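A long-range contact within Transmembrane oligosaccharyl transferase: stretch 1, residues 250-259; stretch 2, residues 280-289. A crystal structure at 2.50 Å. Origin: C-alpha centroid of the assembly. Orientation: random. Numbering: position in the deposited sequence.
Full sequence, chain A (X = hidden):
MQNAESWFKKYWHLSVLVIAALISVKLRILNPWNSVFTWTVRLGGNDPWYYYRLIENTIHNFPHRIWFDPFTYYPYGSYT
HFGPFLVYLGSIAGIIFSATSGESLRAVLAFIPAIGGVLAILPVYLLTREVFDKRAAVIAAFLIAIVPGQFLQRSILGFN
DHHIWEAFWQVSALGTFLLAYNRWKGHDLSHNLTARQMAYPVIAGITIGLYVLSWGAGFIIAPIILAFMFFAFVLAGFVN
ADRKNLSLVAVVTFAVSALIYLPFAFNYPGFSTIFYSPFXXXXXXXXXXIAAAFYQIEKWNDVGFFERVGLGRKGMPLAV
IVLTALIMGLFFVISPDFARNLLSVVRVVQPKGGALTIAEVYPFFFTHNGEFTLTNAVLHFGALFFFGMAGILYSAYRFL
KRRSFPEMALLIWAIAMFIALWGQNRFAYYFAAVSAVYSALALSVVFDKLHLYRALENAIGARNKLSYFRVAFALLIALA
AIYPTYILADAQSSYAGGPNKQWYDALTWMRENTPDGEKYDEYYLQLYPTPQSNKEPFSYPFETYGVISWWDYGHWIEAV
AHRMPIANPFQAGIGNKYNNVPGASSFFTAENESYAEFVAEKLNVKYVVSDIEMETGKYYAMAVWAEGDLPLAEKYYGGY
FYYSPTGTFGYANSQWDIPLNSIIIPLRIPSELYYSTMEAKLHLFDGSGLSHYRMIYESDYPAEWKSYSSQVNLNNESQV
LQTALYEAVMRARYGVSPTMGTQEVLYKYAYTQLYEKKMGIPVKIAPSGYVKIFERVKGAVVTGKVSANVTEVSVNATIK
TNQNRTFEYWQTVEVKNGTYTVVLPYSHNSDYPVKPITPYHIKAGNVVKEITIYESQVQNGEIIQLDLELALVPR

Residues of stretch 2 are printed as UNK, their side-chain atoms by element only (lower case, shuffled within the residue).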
# COMPACT_ATOMS: atom_id res chain seq x y z
N ALA A 250 -10.68 -22.51 26.48
CA ALA A 250 -11.13 -21.34 25.74
C ALA A 250 -11.41 -20.19 26.70
O ALA A 250 -11.06 -19.05 26.42
CB ALA A 250 -12.35 -21.67 24.90
N VAL A 251 -12.02 -20.50 27.85
CA VAL A 251 -12.26 -19.47 28.86
C VAL A 251 -10.96 -18.78 29.25
O VAL A 251 -10.88 -17.55 29.24
CB VAL A 251 -12.97 -20.04 30.12
CG1 VAL A 251 -12.87 -19.05 31.27
CG2 VAL A 251 -14.44 -20.34 29.81
N VAL A 252 -9.93 -19.57 29.55
CA VAL A 252 -8.62 -19.03 29.94
C VAL A 252 -7.98 -18.25 28.80
O VAL A 252 -7.57 -17.10 28.98
CB VAL A 252 -7.66 -20.14 30.45
CG1 VAL A 252 -6.27 -19.58 30.75
CG2 VAL A 252 -8.24 -20.82 31.69
N THR A 253 -7.92 -18.88 27.63
CA THR A 253 -7.35 -18.28 26.42
C THR A 253 -7.96 -16.90 26.09
O THR A 253 -7.25 -15.89 25.95
CB THR A 253 -7.55 -19.21 25.21
OG1 THR A 253 -6.92 -20.48 25.47
CG2 THR A 253 -6.96 -18.61 23.95
N PHE A 254 -9.28 -16.87 25.98
CA PHE A 254 -9.97 -15.63 25.69
C PHE A 254 -9.81 -14.62 26.82
O PHE A 254 -9.68 -13.43 26.57
CB PHE A 254 -11.45 -15.90 25.36
CG PHE A 254 -11.66 -16.49 24.00
CD1 PHE A 254 -11.04 -15.93 22.88
CD2 PHE A 254 -12.45 -17.62 23.82
CE1 PHE A 254 -11.23 -16.46 21.61
CE2 PHE A 254 -12.64 -18.17 22.55
CZ PHE A 254 -12.03 -17.59 21.44
N ALA A 255 -9.81 -15.10 28.07
CA ALA A 255 -9.55 -14.21 29.20
C ALA A 255 -8.16 -13.57 29.08
O ALA A 255 -8.01 -12.35 29.23
CB ALA A 255 -9.69 -14.95 30.53
N VAL A 256 -7.15 -14.39 28.81
CA VAL A 256 -5.79 -13.88 28.72
C VAL A 256 -5.65 -12.90 27.56
O VAL A 256 -5.07 -11.83 27.73
CB VAL A 256 -4.75 -15.02 28.63
CG1 VAL A 256 -3.37 -14.49 28.25
CG2 VAL A 256 -4.69 -15.79 29.96
N SER A 257 -6.20 -13.25 26.40
CA SER A 257 -6.09 -12.39 25.22
C SER A 257 -6.66 -11.01 25.51
O SER A 257 -6.11 -10.00 25.06
CB SER A 257 -6.82 -13.01 24.02
OG SER A 257 -8.22 -13.05 24.23
N ALA A 258 -7.76 -10.97 26.26
CA ALA A 258 -8.41 -9.71 26.63
C ALA A 258 -7.52 -8.86 27.53
O ALA A 258 -7.47 -7.64 27.40
CB ALA A 258 -9.73 -9.99 27.29
N LEU A 259 -6.83 -9.51 28.47
CA LEU A 259 -5.90 -8.84 29.36
C LEU A 259 -4.75 -8.20 28.59
O LEU A 259 -4.35 -7.08 28.87
CB LEU A 259 -5.31 -9.84 30.36
CG LEU A 259 -6.15 -10.11 31.60
CD1 LEU A 259 -5.48 -11.17 32.46
CD2 LEU A 259 -6.32 -8.81 32.36
N UNK A 280 -12.79 -4.54 20.11
CA UNK A 280 -11.99 -5.76 20.09
C UNK A 280 -11.96 -6.41 21.48
O UNK A 280 -12.08 -7.64 21.59
n UNK A 280 -10.03 -3.27 16.56
o UNK A 280 -11.16 -2.84 18.47
c UNK A 280 -10.57 -5.15 18.01
c UNK A 280 -10.59 -5.50 19.51
c UNK A 280 -10.61 -3.65 17.71
N UNK A 281 -11.82 -5.58 22.53
CA UNK A 281 -11.89 -6.02 23.93
C UNK A 281 -13.22 -6.71 24.24
O UNK A 281 -13.25 -7.74 24.92
c UNK A 281 -10.61 -5.96 26.85
c UNK A 281 -11.75 -5.05 26.38
c UNK A 281 -11.70 -4.81 24.86
c UNK A 281 -11.72 -3.74 27.18
N UNK A 282 -14.31 -6.13 23.76
CA UNK A 282 -15.63 -6.73 23.92
C UNK A 282 -15.65 -8.10 23.26
O UNK A 282 -16.19 -9.05 23.82
c UNK A 282 -16.72 -4.42 25.40
c UNK A 282 -18.13 -3.79 23.43
c UNK A 282 -17.53 -4.94 24.23
c UNK A 282 -16.70 -5.83 23.30
N UNK A 283 -15.07 -8.20 22.06
CA UNK A 283 -15.06 -9.47 21.35
C UNK A 283 -14.35 -10.54 22.17
O UNK A 283 -14.86 -11.64 22.34
c UNK A 283 -14.43 -9.38 19.94
c UNK A 283 -15.24 -8.44 19.07
c UNK A 283 -14.38 -10.76 19.30
N UNK A 284 -13.18 -10.20 22.70
CA UNK A 284 -12.40 -11.17 23.45
C UNK A 284 -13.03 -11.52 24.81
O UNK A 284 -13.01 -12.68 25.23
c UNK A 284 -10.94 -10.73 23.56
c UNK A 284 -10.25 -11.71 21.32
c UNK A 284 -8.91 -9.84 22.32
c UNK A 284 -10.30 -10.44 22.18
N UNK A 285 -13.61 -10.53 25.50
CA UNK A 285 -14.31 -10.79 26.76
C UNK A 285 -15.60 -11.57 26.52
O UNK A 285 -15.90 -12.52 27.24
c UNK A 285 -14.64 -9.49 27.51
c UNK A 285 -13.52 -8.76 28.24
c UNK A 285 -13.98 -7.34 28.59
c UNK A 285 -13.09 -9.51 29.49
N UNK A 286 -16.36 -11.16 25.51
CA UNK A 286 -17.58 -11.86 25.17
C UNK A 286 -17.29 -13.32 24.85
O UNK A 286 -17.98 -14.21 25.34
N UNK A 287 -16.25 -13.55 24.05
CA UNK A 287 -15.85 -14.90 23.68
C UNK A 287 -15.56 -15.75 24.91
O UNK A 287 -15.83 -16.95 24.94
c UNK A 287 -14.62 -14.87 22.76
o UNK A 287 -14.97 -14.36 21.49
N UNK A 288 -15.00 -15.11 25.93
CA UNK A 288 -14.66 -15.80 27.17
C UNK A 288 -15.95 -16.23 27.86
O UNK A 288 -16.04 -17.32 28.43
c UNK A 288 -13.85 -14.90 28.07
N UNK A 289 -16.95 -15.36 27.79
CA UNK A 289 -18.25 -15.65 28.35
C UNK A 289 -18.96 -16.78 27.61
O UNK A 289 -19.46 -17.70 28.25
c UNK A 289 -20.50 -14.72 28.88
c UNK A 289 -18.44 -13.35 29.25
c UNK A 289 -19.10 -14.39 28.38

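Position 280 carries five side-chain atoms: three carbons in an unbranched run, the third bonded to one oxygen and one nitrogen. None of them touches stretch 1. The terminal group is a carboxamide, so the residue is Gln-280, and both polar atoms are hydrogen-bonded elsewhere in the structure.

Position 281 has four carbons, forked at the second. CA-to-CB points sideways, but one terminal methyl touches Ala-258. This is Leu-281, with chi1 t and chi2 p, whose CD1 lies 3.6 Å from Ala-258 O and 4.1 Å from Ala-258 CB.

Position 282 again shows four carbons forked at the second, now without any contact to stretch 1. It is Leu-282; its chi1 of -101° lies between wells.

At position 283 a single carbon carries two more, none in contact with stretch 1; branching at CB makes it Val-283.

Position 284 has four carbons forked at the second, and its CA-to-CB bond points toward stretch 1. CB sits 3.6 Å from Ser-257 OG and 4.0 Å from Ala-258 CB, while the backbone O is 3.6 Å from Phe-254 CB. The fork identifies Leu-284, chi1 m and chi2 t.

Position 285 repeats the four-carbon fork with CA-to-CB pointing away. The side chain's end nevertheless comes nearer, and one methyl reaches Ala-258. The residue is Leu-285, its CD2 4.0 Å from Ala-258 CB.

Position 286 has no side-chain atoms and is therefore Gly-286. An ideal CB here would point away from stretch 1 and meet Leu-282 O at 3.0 Å, a clash within its own helix.

Position 287 has one carbon followed by one oxygen. The carbon, CB, lies 3.5 Å from the centroid of the Phe-254 ring and 9° off its normal, hence over the face in a CH-pi contact. The composition gives Ser-287, whose OG donates to Val-283 O at 2.9 Å and so satisfies its hydroxyl within the helix.

Position 288 has a single side-chain carbon. This CB is 3.8 Å from Phe-254 CB and 4.0 Å from Ala-255 N, and the backbone O lies 3.7 Å from Val-251 CG2. The lone carbon makes it Ala-288.

Position 289 has one carbon carrying two others; CA-to-CB points away and nothing touches stretch 1. It is Val-289.

The two helices run nearly antiparallel, at 160°, with axes approaching to 7.9 Å. The backbones come close where each pair includes an alanine: Val-251 CA and Ala-288 CA are 4.7 Å apart, and Ala-258 CA and Leu-284 CA are 5.3 Å apart. No hydrogen bond crosses between the stretches. Ser-257 OG instead donates to Phe-254 O at 2.8 Å, as Ser-287 does within its own helix, so both hydroxyls are satisfied locally. Packing does the work, burying 425 Å² in total: Phe-254 lies against Leu-284, Ser-287 and Ala-288, while Ala-258 meets the side chains of Leu-281, Leu-284 and Leu-285.

Stretch 2 280-289: QLLVLLGSAV
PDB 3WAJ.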